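Long-range contacts in peptide chain release factor RF2 (Thermus thermophilus, PDB 2IHR), which directs the termination of translation at UGA and UAA stop codons, using its GGQ motif to release the finished peptide in the ribosomal peptidyl-transferase centre: residues W307-R312 against K322-T326; E183-L189 against T203-E209; I19-E23 against E51-L55; H111-A116 against K172-G178. The contacts are given in a common frame with arbitrary orientation. Numbering follows the deposited sequence.

Overall arrangement
Contacts 1, 2 and 4 all reach one mixed sheet, while contact 3 belongs to the remote N-terminal helices. Contacts 1 and 2 adjoin, with centres about 9 Å apart: Arg312 NH2 bridges to Glu183 OE2 at 2.7 Å, and Ile311 N probably bonds to Val186 O at 3.0 Å. Contact 4 reaches the sheet through strand 115-122, the neighbour of strand 201-213; its centre is about 21 Å from that of contact 2, their nearest atoms about 6 Å apart. The centre of contact 3 lies about 36, 40 and 25 Å from those of contacts 1, 2 and 4. The GGQ motif, with Gln240, is carried separately, between strands 227-232 and 248-253 of a three-stranded sheet.

Contact 1: W307-R312 against K322-T326; sequences WGSQIR and KDHRT
Residues 307-311 form an irregular run that enters strand 312-315 at Arg312; facing it, the end of strand 320-323 gives way after Asp323 to a helical-angled turn through 324-326. Arg312 and Asp323 form an antiparallel non-hydrogen-bonded pair, CA to CA 4.2 Å, and beyond it His324 N donates to Ile311 O at 2.9 Å. The side chains of Arg312 and Asp323, both with chi1 t, share a sheet face against Leu344 of helix 342-353. Arg312 NE meets Asp323 OD2 at 3.2 Å in a salt bridge, and its NH2 has a second acidic partner in Glu183. Asp323 OD2 also accepts from Arg325 NH2 at 3.0 Å. Asp323 OD1 takes Arg325 N at 3.0 Å and Thr326 N at 2.9 Å. Arg325 (chi1 m, chi2 t) spreads its guanidinium over Ile311, NE to CB 3.6 Å, and its NH1 bonds to Pro182 O. One face of the Trp307 ring (chi1 t) takes a CH-pi contact from Arg325 CG, 3.9 Å from the six-membered centroid; Trp307 CH2 comes 3.2 Å from His324 O, and Trp307 NE1 donates to Gln310 O at 3.0 Å. His324 (chi1 m) brings CD2 to 3.8 Å from Arg312 CA, and its NE2 bonds to Ser313 OG. The whole is the open end of a beta hairpin, closed by an Arg-Asp-Arg salt-bridge network around an Asx turn.

Contact 2: E183-L189 against T203-E209; sequences EAGVHRL and TSFAGVE
Strands 185-189 and 203-209 run antiparallel, their axes 4.6 Å apart at an angle of 150°. Ala184 CA comes 3.1 Å from Val208 O. Gly185 has phi/psi of 151/-168, where a CB would jam against the preceding carbonyl; Gly185 N bonds to Val208 O at 2.8 Å and Val208 N to Gly185 O at 2.7 Å. Val186, opposite Gly207, packs CG1 on Phe205 CD2 at 3.8 Å. His187 (chi1 m) bonds its N to Ala206 O at 2.9 Å, its O to Ala206 N at 3.3 Å and its NE2 to Glu183 O at 3.0 Å. Arg188 (chi1 t, chi2 t, chi3 p) brings CD to 3.3 Å from Phe205 CZ, while its NE bonds to Ser313. Leu189 N reaches Ser204 O at 3.0 Å and Ser204 N reaches Leu189 O at 2.9 Å; a water links Leu189 O (3.0 Å) and Ser204 OG (2.7 Å). His187, Leu189 and Ala206 face helix 127-145. This is a beta hairpin whose connecting loop carries the SPF stop-codon recognition motif of RF2.

Contact 3: I19-E23 against E51-L55; sequences IPQKE and EAARL
This contact is a small helix-helix junction at the surface of the N-terminal helical region, where helix 19-26 meets helix 50-54. The 19-23 backbone is a weakly bonded first helical turn, and 51-54 is helical. No hydrogen bond or salt bridge joins the segments; the aliphatic Ile19 and Pro20 meet Leu55, and Ile19 also meets the charged ends of Glu51 and Arg54, with 296 Å² buried in all. Ile19 (chi1 m, chi2 m) points its CA-to-CB bond at 51-55 and wedges between three side chains. Its CG2 touches Leu55 CD1 at 3.9 Å and lies 3.4 Å from Arg54 NH2, near the plane and at the edge of the guanidinium, while Ile19 CD1 approaches Glu51 OE2 at 3.3 Å. Leu55 (chi2 t, chi1 near -139°) directs its CA-to-CB bond back across the gap, so that Leu55 CD1 also rests 3.7 Å from Pro20 CD. One helical turn along from Ile19, Glu23 (chi1 p) stands beside Ala52, their CA atoms 3.9 Å apart; this pair is modelled too tightly for its finer geometry to carry weight. Ile19 and Pro20 against Leu55, with Glu23 and Ala52 as neighbours, make a one-turn helix pairing with an apolar centre, in the alpha-helical domain that precedes the sheet in bacterial class I release factors.

Contact 4: H111-A116 against K172-G178; sequences HAEKNA and KGENAYG
Residues 111-114 make a type I turn, closed by Lys114 N to His111 O at 2.6 Å, from which the chain runs into the strand through Ala116. Segment 172-178 leaves strand 164-172 through a type II turn, Gly173 to Ala176, with Ala176 N on Gly173 O at 3.2 Å and Asn175 at left-handed angles (63/31). Three successive carbonyls of 111-116 serve amides around the start of helix 176-180: Glu113 O accepts Asn175 N at 3.0 Å, Lys114 O accepts Tyr177 N at 2.8 Å, and Ala112 O accepts Gly178 N at 3.0 Å, although the position of Ala112 O is less certain. These bonds tie the helix N-terminus to the end of the antiparallel pair 115-122 and 164-172 in the central sheet, where one strand begins and the other stops. Asn175 is the N-cap residue, but its side chain makes no capping bond; ND2 donates to Glu174 OE2 at 3.1 Å. Ala116 CB packs on Ala176 CB at 4.0 Å and on Tyr177 CB at 4.2 Å, with the Tyr177 ring (chi1 t) presenting an edge to it and reaching Val210 and Pro212. The ammonium groups find carboxylates elsewhere, Lys114 NZ at Asp215 and Lys172 NZ at Glu152.

Contact 1: W307-R312 against K322-T326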
loop_
_atom_site.group_PDB
_atom_site.type_symbol
_atom_site.label_atom_id
_atom_site.label_comp_id
_atom_site.label_asym_id
_atom_site.label_seq_id
_atom_site.Cartn_x
_atom_site.Cartn_y
_atom_site.Cartn_z
ATOM N N TRP A 307 11.495 10.864 -8.147
ATOM C CA TRP A 307 12.467 9.825 -8.483
ATOM C C TRP A 307 12.122 9.270 -9.869
ATOM O O TRP A 307 11.071 8.654 -10.058
ATOM C CB TRP A 307 12.384 8.734 -7.405
ATOM C CG TRP A 307 13.479 7.747 -7.448
ATOM C CD1 TRP A 307 13.673 6.785 -8.389
ATOM C CD2 TRP A 307 14.576 7.651 -6.536
ATOM N NE1 TRP A 307 14.832 6.093 -8.121
ATOM C CE2 TRP A 307 15.406 6.608 -6.993
ATOM C CE3 TRP A 307 14.945 8.356 -5.378
ATOM C CZ2 TRP A 307 16.577 6.249 -6.341
ATOM C CZ3 TRP A 307 16.120 8.001 -4.727
ATOM C CH2 TRP A 307 16.920 6.956 -5.214
ATOM N N GLY A 308 13.007 9.484 -10.835
ATOM C CA GLY A 308 12.750 9.047 -12.204
ATOM C C GLY A 308 12.983 7.596 -12.581
ATOM O O GLY A 308 12.086 6.948 -13.146
ATOM N N SER A 309 14.181 7.086 -12.295
ATOM C CA SER A 309 14.528 5.699 -12.612
ATOM C C SER A 309 13.919 4.729 -11.600
ATOM O O SER A 309 13.091 5.102 -10.745
ATOM C CB SER A 309 16.053 5.501 -12.618
ATOM O OG SER A 309 16.580 5.498 -11.294
ATOM N N GLN A 310 14.362 3.477 -11.689
ATOM C CA GLN A 310 13.868 2.437 -10.798
ATOM C C GLN A 310 14.063 2.727 -9.326
ATOM O O GLN A 310 15.109 3.247 -8.895
ATOM C CB GLN A 310 14.553 1.109 -11.057
ATOM C CG GLN A 310 15.408 1.023 -12.297
ATOM C CD GLN A 310 16.782 1.704 -12.198
ATOM O OE1 GLN A 310 17.393 1.795 -11.130
ATOM N NE2 GLN A 310 17.284 2.150 -13.352
ATOM N N ILE A 311 13.034 2.396 -8.553
ATOM C CA ILE A 311 13.154 2.499 -7.119
ATOM C C ILE A 311 13.883 1.217 -6.599
ATOM O O ILE A 311 14.604 1.256 -5.595
ATOM C CB ILE A 311 11.805 2.581 -6.480
ATOM C CG1 ILE A 311 11.006 1.314 -6.832
ATOM C CG2 ILE A 311 11.134 3.880 -6.908
ATOM C CD1 ILE A 311 9.763 1.179 -6.014
ATOM N N ARG A 312 13.738 0.091 -7.299
ATOM C CA ARG A 312 14.382 -1.100 -6.789
ATOM C C ARG A 312 14.936 -1.977 -7.875
ATOM O O ARG A 312 14.396 -1.979 -8.966
ATOM C CB ARG A 312 13.385 -1.873 -5.875
ATOM C CG ARG A 312 14.062 -3.063 -5.206
ATOM C CD ARG A 312 13.070 -3.865 -4.559
ATOM N NE ARG A 312 12.366 -3.075 -3.581
ATOM C CZ ARG A 312 11.073 -3.176 -3.390
ATOM N NH1 ARG A 312 10.387 -4.040 -4.140
ATOM N NH2 ARG A 312 10.480 -2.402 -2.486
ATOM N N LYS A 322 18.071 -4.879 -4.653
ATOM C CA LYS A 322 18.543 -3.643 -4.066
ATOM C C LYS A 322 17.645 -2.414 -4.232
ATOM O O LYS A 322 17.454 -1.877 -5.348
ATOM C CB LYS A 322 19.905 -3.372 -4.693
ATOM C CG LYS A 322 20.444 -1.990 -4.521
ATOM C CD LYS A 322 20.896 -1.760 -3.156
ATOM C CE LYS A 322 21.604 -0.475 -3.150
ATOM N NZ LYS A 322 22.456 -0.440 -1.908
ATOM N N ASP A 323 17.137 -1.956 -3.095
ATOM C CA ASP A 323 16.280 -0.797 -3.077
ATOM C C ASP A 323 17.123 0.465 -3.071
ATOM O O ASP A 323 17.759 0.809 -2.084
ATOM C CB ASP A 323 15.360 -0.827 -1.853
ATOM C CG ASP A 323 14.223 0.163 -1.963
ATOM O OD1 ASP A 323 14.492 1.377 -1.829
ATOM O OD2 ASP A 323 13.070 -0.264 -2.204
ATOM N N HIS A 324 17.102 1.167 -4.186
ATOM C CA HIS A 324 17.868 2.409 -4.354
ATOM C C HIS A 324 17.424 3.636 -3.530
ATOM O O HIS A 324 18.142 4.605 -3.427
ATOM C CB HIS A 324 17.851 2.754 -5.824
ATOM C CG HIS A 324 18.235 1.606 -6.708
ATOM N ND1 HIS A 324 19.545 1.182 -6.842
ATOM C CD2 HIS A 324 17.507 0.866 -7.569
ATOM C CE1 HIS A 324 19.600 0.241 -7.767
ATOM N NE2 HIS A 324 18.384 0.027 -8.233
ATOM N N ARG A 325 16.238 3.597 -2.947
ATOM C CA ARG A 325 15.791 4.712 -2.162
ATOM C C ARG A 325 16.231 4.481 -0.729
ATOM O O ARG A 325 16.950 5.275 -0.120
ATOM C CB ARG A 325 14.271 4.789 -2.195
ATOM C CG ARG A 325 13.606 4.947 -3.550
ATOM C CD ARG A 325 12.086 4.687 -3.395
ATOM N NE ARG A 325 11.875 3.317 -2.945
ATOM C CZ ARG A 325 10.730 2.809 -2.530
ATOM N NH1 ARG A 325 9.626 3.555 -2.498
ATOM N NH2 ARG A 325 10.704 1.534 -2.129
ATOM N N THR A 326 15.769 3.363 -0.194
ATOM C CA THR A 326 16.022 2.936 1.162
ATOM C C THR A 326 17.455 2.458 1.336
ATOM O O THR A 326 18.089 2.622 2.385
ATOM C CB THR A 326 15.007 1.832 1.428
ATOM O OG1 THR A 326 14.288 2.120 2.630
ATOM C CG2 THR A 326 15.658 0.479 1.462
#

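Contact 2: E183-L189 against T203-E209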
loop_
_atom_site.group_PDB
_atom_site.type_symbol
_atom_site.label_atom_id
_atom_site.label_comp_id
_atom_site.label_asym_id
_atom_site.label_seq_id
_atom_site.Cartn_x
_atom_site.Cartn_y
_atom_site.Cartn_z
ATOM N N GLU A 183 5.566 0.610 -2.661
ATOM C CA GLU A 183 6.002 -0.264 -3.726
ATOM C C GLU A 183 5.724 0.352 -5.088
ATOM O O GLU A 183 6.220 -0.106 -6.126
ATOM C CB GLU A 183 5.254 -1.600 -3.585
ATOM C CG GLU A 183 5.680 -2.417 -2.381
ATOM C CD GLU A 183 7.121 -2.930 -2.490
ATOM O OE1 GLU A 183 7.407 -3.737 -3.423
ATOM O OE2 GLU A 183 7.960 -2.517 -1.644
ATOM N N ALA A 184 4.877 1.372 -5.096
ATOM C CA ALA A 184 4.558 2.048 -6.336
ATOM C C ALA A 184 5.867 2.643 -6.910
ATOM O O ALA A 184 6.646 3.275 -6.211
ATOM C CB ALA A 184 3.566 3.107 -6.050
ATOM N N GLY A 185 6.124 2.416 -8.180
ATOM C CA GLY A 185 7.336 2.934 -8.774
ATOM C C GLY A 185 7.773 2.028 -9.894
ATOM O O GLY A 185 6.993 1.150 -10.317
ATOM N N VAL A 186 8.996 2.223 -10.386
ATOM C CA VAL A 186 9.505 1.384 -11.471
ATOM C C VAL A 186 10.440 0.276 -10.935
ATOM O O VAL A 186 11.273 0.491 -10.057
ATOM C CB VAL A 186 10.223 2.251 -12.559
ATOM C CG1 VAL A 186 10.722 1.368 -13.701
ATOM C CG2 VAL A 186 9.252 3.264 -13.111
ATOM N N HIS A 187 10.309 -0.915 -11.481
ATOM C CA HIS A 187 11.101 -2.015 -10.991
ATOM C C HIS A 187 11.983 -2.535 -12.090
ATOM O O HIS A 187 11.501 -2.816 -13.201
ATOM C CB HIS A 187 10.142 -3.114 -10.452
ATOM C CG HIS A 187 9.412 -2.715 -9.203
ATOM N ND1 HIS A 187 9.701 -3.242 -7.966
ATOM C CD2 HIS A 187 8.390 -1.841 -8.999
ATOM C CE1 HIS A 187 8.888 -2.735 -7.055
ATOM N NE2 HIS A 187 8.081 -1.877 -7.659
ATOM N N ARG A 188 13.282 -2.669 -11.808
ATOM C CA ARG A 188 14.203 -3.156 -12.838
ATOM C C ARG A 188 14.736 -4.582 -12.614
ATOM O O ARG A 188 15.142 -4.955 -11.495
ATOM C CB ARG A 188 15.370 -2.191 -12.982
ATOM C CG ARG A 188 16.354 -2.629 -13.997
ATOM C CD ARG A 188 17.432 -1.625 -14.179
ATOM N NE ARG A 188 18.348 -1.607 -13.054
ATOM C CZ ARG A 188 19.658 -1.798 -13.181
ATOM N NH1 ARG A 188 20.172 -2.017 -14.382
ATOM N NH2 ARG A 188 20.452 -1.764 -12.114
ATOM N N LEU A 189 14.744 -5.348 -13.709
ATOM C CA LEU A 189 15.188 -6.731 -13.753
ATOM C C LEU A 189 16.411 -6.939 -14.620
ATOM O O LEU A 189 16.454 -6.534 -15.767
ATOM C CB LEU A 189 14.056 -7.616 -14.289
ATOM C CG LEU A 189 14.013 -9.148 -14.003
ATOM C CD1 LEU A 189 14.246 -9.891 -15.290
ATOM C CD2 LEU A 189 14.985 -9.555 -12.947
ATOM N N THR A 203 17.981 -6.273 -19.652
ATOM C CA THR A 203 17.549 -5.356 -18.631
ATOM C C THR A 203 16.117 -5.137 -19.011
ATOM O O THR A 203 15.828 -4.956 -20.181
ATOM C CB THR A 203 18.367 -4.078 -18.678
ATOM O OG1 THR A 203 19.766 -4.410 -18.500
ATOM C CG2 THR A 203 17.905 -3.133 -17.594
ATOM N N SER A 204 15.224 -5.204 -18.029
ATOM C CA SER A 204 13.801 -5.084 -18.287
ATOM C C SER A 204 13.196 -4.206 -17.237
ATOM O O SER A 204 13.797 -4.002 -16.170
ATOM C CB SER A 204 13.136 -6.449 -18.213
ATOM O OG SER A 204 13.608 -7.319 -19.215
ATOM N N PHE A 205 12.022 -3.664 -17.531
ATOM C CA PHE A 205 11.350 -2.787 -16.578
ATOM C C PHE A 205 9.879 -3.046 -16.618
ATOM O O PHE A 205 9.364 -3.573 -17.598
ATOM C CB PHE A 205 11.551 -1.308 -16.936
ATOM C CG PHE A 205 12.977 -0.868 -16.881
ATOM C CD1 PHE A 205 13.846 -1.162 -17.938
ATOM C CD2 PHE A 205 13.485 -0.281 -15.726
ATOM C CE1 PHE A 205 15.207 -0.893 -17.839
ATOM C CE2 PHE A 205 14.837 -0.008 -15.617
ATOM C CZ PHE A 205 15.704 -0.319 -16.680
ATOM N N ALA A 206 9.215 -2.670 -15.535
ATOM C CA ALA A 206 7.759 -2.778 -15.394
ATOM C C ALA A 206 7.498 -1.747 -14.323
ATOM O O ALA A 206 8.335 -1.573 -13.462
ATOM C CB ALA A 206 7.347 -4.165 -14.923
ATOM N N GLY A 207 6.384 -1.034 -14.402
ATOM C CA GLY A 207 6.062 -0.057 -13.373
ATOM C C GLY A 207 4.890 -0.595 -12.549
ATOM O O GLY A 207 4.038 -1.323 -13.097
ATOM N N VAL A 208 4.844 -0.242 -11.259
ATOM C CA VAL A 208 3.795 -0.707 -10.337
ATOM C C VAL A 208 3.082 0.479 -9.724
ATOM O O VAL A 208 3.745 1.390 -9.246
ATOM C CB VAL A 208 4.421 -1.571 -9.148
ATOM C CG1 VAL A 208 3.395 -1.877 -8.081
ATOM C CG2 VAL A 208 4.993 -2.891 -9.685
ATOM N N GLU A 209 1.739 0.480 -9.756
ATOM C CA GLU A 209 0.946 1.539 -9.129
ATOM C C GLU A 209 0.026 0.971 -8.068
ATOM O O GLU A 209 -0.489 -0.161 -8.202
ATOM C CB GLU A 209 0.085 2.309 -10.125
ATOM C CG GLU A 209 0.420 3.822 -10.166
ATOM C CD GLU A 209 0.481 4.527 -8.787
ATOM O OE1 GLU A 209 1.091 5.615 -8.707
ATOM O OE2 GLU A 209 -0.075 4.020 -7.792
HETATM O O HOH W 1 15.842 -8.294 -18.099
#

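Contact 3: I19-E23 against E51-L55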
loop_
_atom_site.group_PDB
_atom_site.type_symbol
_atom_site.label_atom_id
_atom_site.label_comp_id
_atom_site.label_asym_id
_atom_site.label_seq_id
_atom_site.Cartn_x
_atom_site.Cartn_y
_atom_site.Cartn_z
ATOM N N ILE A 19 1.861 16.932 20.249
ATOM C CA ILE A 19 0.731 16.028 20.434
ATOM C C ILE A 19 0.112 16.120 21.841
ATOM O O ILE A 19 -1.075 15.836 22.012
ATOM C CB ILE A 19 1.144 14.556 20.111
ATOM C CG1 ILE A 19 1.462 14.421 18.608
ATOM C CG2 ILE A 19 0.048 13.584 20.519
ATOM C CD1 ILE A 19 0.364 14.913 17.639
ATOM N N PRO A 20 0.901 16.520 22.862
ATOM C CA PRO A 20 0.357 16.632 24.224
ATOM C C PRO A 20 -0.502 17.885 24.392
ATOM O O PRO A 20 -1.071 18.131 25.458
ATOM C CB PRO A 20 1.613 16.681 25.094
ATOM C CG PRO A 20 2.563 17.427 24.231
ATOM C CD PRO A 20 2.358 16.740 22.885
ATOM N N GLN A 21 -0.590 18.678 23.330
ATOM C CA GLN A 21 -1.373 19.902 23.367
ATOM C C GLN A 21 -2.636 19.818 22.513
ATOM O O GLN A 21 -3.612 20.514 22.785
ATOM C CB GLN A 21 -0.514 21.084 22.911
ATOM C CG GLN A 21 0.762 21.257 23.717
ATOM C CD GLN A 21 0.526 21.082 25.201
ATOM O OE1 GLN A 21 -0.427 21.629 25.760
ATOM N NE2 GLN A 21 1.399 20.318 25.851
ATOM N N LYS A 22 -2.617 18.970 21.487
ATOM C CA LYS A 22 -3.772 18.801 20.599
ATOM C C LYS A 22 -4.807 17.856 21.208
ATOM O O LYS A 22 -5.947 17.781 20.741
ATOM C CB LYS A 22 -3.315 18.267 19.234
ATOM C CG LYS A 22 -4.441 17.895 18.263
ATOM C CD LYS A 22 -5.319 19.080 17.899
ATOM C CE LYS A 22 -6.348 18.688 16.851
ATOM N NZ LYS A 22 -7.247 19.819 16.491
ATOM N N GLU A 23 -4.401 17.142 22.255
ATOM C CA GLU A 23 -5.275 16.200 22.948
ATOM C C GLU A 23 -6.355 16.915 23.775
ATOM O O GLU A 23 -7.531 16.532 23.731
ATOM C CB GLU A 23 -4.432 15.282 23.840
ATOM C CG GLU A 23 -3.465 16.007 24.766
ATOM C CD GLU A 23 -4.069 16.348 26.120
ATOM O OE1 GLU A 23 -3.455 17.156 26.851
ATOM O OE2 GLU A 23 -5.143 15.804 26.459
ATOM N N GLU A 51 -5.337 9.784 20.230
ATOM C CA GLU A 51 -3.973 10.308 20.241
ATOM C C GLU A 51 -3.835 11.165 21.496
ATOM O O GLU A 51 -2.733 11.523 21.916
ATOM C CB GLU A 51 -3.749 11.154 18.982
ATOM C CG GLU A 51 -2.345 11.101 18.399
ATOM C CD GLU A 51 -2.314 11.491 16.927
ATOM O OE1 GLU A 51 -2.904 10.755 16.104
ATOM O OE2 GLU A 51 -1.706 12.529 16.593
ATOM N N ALA A 52 -4.982 11.486 22.082
ATOM C CA ALA A 52 -5.040 12.276 23.297
ATOM C C ALA A 52 -4.672 11.363 24.455
ATOM O O ALA A 52 -3.896 11.733 25.334
ATOM C CB ALA A 52 -6.451 12.831 23.493
ATOM N N ALA A 53 -5.225 10.155 24.430
ATOM C CA ALA A 53 -4.983 9.168 25.475
ATOM C C ALA A 53 -3.753 8.289 25.217
ATOM O O ALA A 53 -3.136 7.787 26.155
ATOM C CB ALA A 53 -6.225 8.297 25.637
ATOM N N ARG A 54 -3.399 8.122 23.946
ATOM C CA ARG A 54 -2.267 7.290 23.546
ATOM C C ARG A 54 -0.893 7.779 23.996
ATOM O O ARG A 54 -0.018 6.961 24.282
ATOM C CB ARG A 54 -2.263 7.117 22.024
ATOM C CG ARG A 54 -1.099 6.298 21.488
ATOM C CD ARG A 54 -0.866 6.597 20.017
ATOM N NE ARG A 54 -0.817 8.037 19.759
ATOM C CZ ARG A 54 -0.042 8.899 20.418
ATOM N NH1 ARG A 54 0.761 8.479 21.386
ATOM N NH2 ARG A 54 -0.073 10.190 20.111
ATOM N N LEU A 55 -0.690 9.094 24.056
ATOM C CA LEU A 55 0.610 9.628 24.468
ATOM C C LEU A 55 0.961 9.230 25.898
ATOM O O LEU A 55 2.116 8.920 26.200
ATOM C CB LEU A 55 0.648 11.152 24.349
ATOM C CG LEU A 55 1.964 11.697 23.779
ATOM C CD1 LEU A 55 1.956 13.206 23.870
ATOM C CD2 LEU A 55 3.158 11.130 24.528
#

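Contact 4: H111-A116 against K172-G178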
loop_
_atom_site.group_PDB
_atom_site.type_symbol
_atom_site.label_atom_id
_atom_site.label_comp_id
_atom_site.label_asym_id
_atom_site.label_seq_id
_atom_site.Cartn_x
_atom_site.Cartn_y
_atom_site.Cartn_z
ATOM N N HIS A 111 -5.487 7.047 4.034
ATOM C CA HIS A 111 -6.040 5.724 3.768
ATOM C C HIS A 111 -5.232 4.436 3.942
ATOM O O HIS A 111 -5.643 3.380 3.454
ATOM C CB HIS A 111 -6.647 5.745 2.377
ATOM C CG HIS A 111 -7.526 6.932 2.124
ATOM N ND1 HIS A 111 -7.066 8.112 1.565
ATOM C CD2 HIS A 111 -8.847 7.116 2.356
ATOM C CE1 HIS A 111 -8.069 8.964 1.465
ATOM N NE2 HIS A 111 -9.158 8.386 1.938
ATOM N N ALA A 112 -4.094 4.543 4.619
ATOM C CA ALA A 112 -3.209 3.444 4.914
ATOM C C ALA A 112 -3.998 2.190 5.291
ATOM O O ALA A 112 -3.598 1.056 5.003
ATOM C CB ALA A 112 -2.328 3.845 6.052
ATOM N N GLU A 113 -5.121 2.417 5.949
ATOM C CA GLU A 113 -6.026 1.378 6.408
ATOM C C GLU A 113 -6.800 0.662 5.277
ATOM O O GLU A 113 -7.113 -0.539 5.353
ATOM C CB GLU A 113 -7.002 2.059 7.343
ATOM C CG GLU A 113 -7.266 3.486 6.859
ATOM C CD GLU A 113 -8.583 4.038 7.331
ATOM O OE1 GLU A 113 -9.441 3.227 7.752
ATOM O OE2 GLU A 113 -8.768 5.277 7.266
ATOM N N LYS A 114 -7.123 1.413 4.231
ATOM C CA LYS A 114 -7.903 0.878 3.121
ATOM C C LYS A 114 -7.289 -0.227 2.273
ATOM O O LYS A 114 -6.072 -0.400 2.214
ATOM C CB LYS A 114 -8.362 2.025 2.197
ATOM C CG LYS A 114 -9.820 2.482 2.419
ATOM C CD LYS A 114 -9.949 3.608 3.458
ATOM C CE LYS A 114 -11.414 3.977 3.738
ATOM N NZ LYS A 114 -11.569 5.349 4.327
ATOM N N ASN A 115 -8.153 -0.980 1.610
ATOM C CA ASN A 115 -7.682 -2.027 0.739
ATOM C C ASN A 115 -6.941 -1.376 -0.393
ATOM O O ASN A 115 -7.021 -0.160 -0.571
ATOM C CB ASN A 115 -8.838 -2.859 0.257
ATOM C CG ASN A 115 -9.498 -3.574 1.394
ATOM O OD1 ASN A 115 -10.408 -4.365 1.201
ATOM N ND2 ASN A 115 -9.032 -3.293 2.615
ATOM N N ALA A 116 -6.212 -2.179 -1.158
ATOM C CA ALA A 116 -5.389 -1.635 -2.209
ATOM C C ALA A 116 -5.675 -2.095 -3.630
ATOM O O ALA A 116 -6.076 -3.254 -3.880
ATOM C CB ALA A 116 -3.942 -1.898 -1.848
ATOM N N LYS A 172 -7.439 -7.128 -0.501
ATOM C CA LYS A 172 -8.301 -6.828 0.637
ATOM C C LYS A 172 -7.781 -7.333 1.983
ATOM O O LYS A 172 -7.564 -8.527 2.185
ATOM C CB LYS A 172 -9.684 -7.402 0.346
ATOM C CG LYS A 172 -10.252 -7.038 -1.039
ATOM C CD LYS A 172 -11.487 -7.853 -1.289
ATOM C CE LYS A 172 -12.395 -7.186 -2.296
ATOM N NZ LYS A 172 -13.809 -7.705 -2.218
ATOM N N GLY A 173 -7.591 -6.393 2.902
ATOM C CA GLY A 173 -7.083 -6.704 4.225
ATOM C C GLY A 173 -6.699 -5.387 4.882
ATOM O O GLY A 173 -6.572 -4.359 4.208
ATOM N N GLU A 174 -6.506 -5.418 6.200
ATOM C CA GLU A 174 -6.164 -4.226 6.959
ATOM C C GLU A 174 -4.839 -3.641 6.525
ATOM O O GLU A 174 -3.824 -4.330 6.480
ATOM C CB GLU A 174 -6.178 -4.546 8.468
ATOM C CG GLU A 174 -4.923 -4.204 9.269
ATOM C CD GLU A 174 -3.776 -5.166 9.012
ATOM O OE1 GLU A 174 -4.033 -6.387 8.937
ATOM O OE2 GLU A 174 -2.618 -4.704 8.898
ATOM N N ASN A 175 -4.859 -2.364 6.165
ATOM C CA ASN A 175 -3.642 -1.687 5.751
ATOM C C ASN A 175 -3.014 -2.250 4.507
ATOM O O ASN A 175 -1.790 -2.224 4.379
ATOM C CB ASN A 175 -2.606 -1.752 6.850
ATOM C CG ASN A 175 -3.022 -0.997 8.070
ATOM O OD1 ASN A 175 -3.289 0.214 8.004
ATOM N ND2 ASN A 175 -3.075 -1.692 9.199
ATOM N N ALA A 176 -3.843 -2.779 3.609
ATOM C CA ALA A 176 -3.338 -3.312 2.362
ATOM C C ALA A 176 -2.684 -2.119 1.649
ATOM O O ALA A 176 -1.498 -2.154 1.334
ATOM C CB ALA A 176 -4.476 -3.881 1.551
ATOM N N TYR A 177 -3.440 -1.045 1.433
ATOM C CA TYR A 177 -2.897 0.137 0.788
ATOM C C TYR A 177 -1.595 0.623 1.425
ATOM O O TYR A 177 -0.548 0.721 0.774
ATOM C CB TYR A 177 -3.881 1.277 0.852
ATOM C CG TYR A 177 -3.299 2.477 0.171
ATOM C CD1 TYR A 177 -2.901 2.394 -1.157
ATOM C CD2 TYR A 177 -3.016 3.654 0.877
ATOM C CE1 TYR A 177 -2.218 3.440 -1.772
ATOM C CE2 TYR A 177 -2.325 4.708 0.264
ATOM C CZ TYR A 177 -1.927 4.579 -1.054
ATOM O OH TYR A 177 -1.171 5.541 -1.660
ATOM N N GLY A 178 -1.671 0.964 2.702
ATOM C CA GLY A 178 -0.483 1.430 3.410
ATOM C C GLY A 178 0.791 0.619 3.183
ATOM O O GLY A 178 1.819 1.168 2.769
#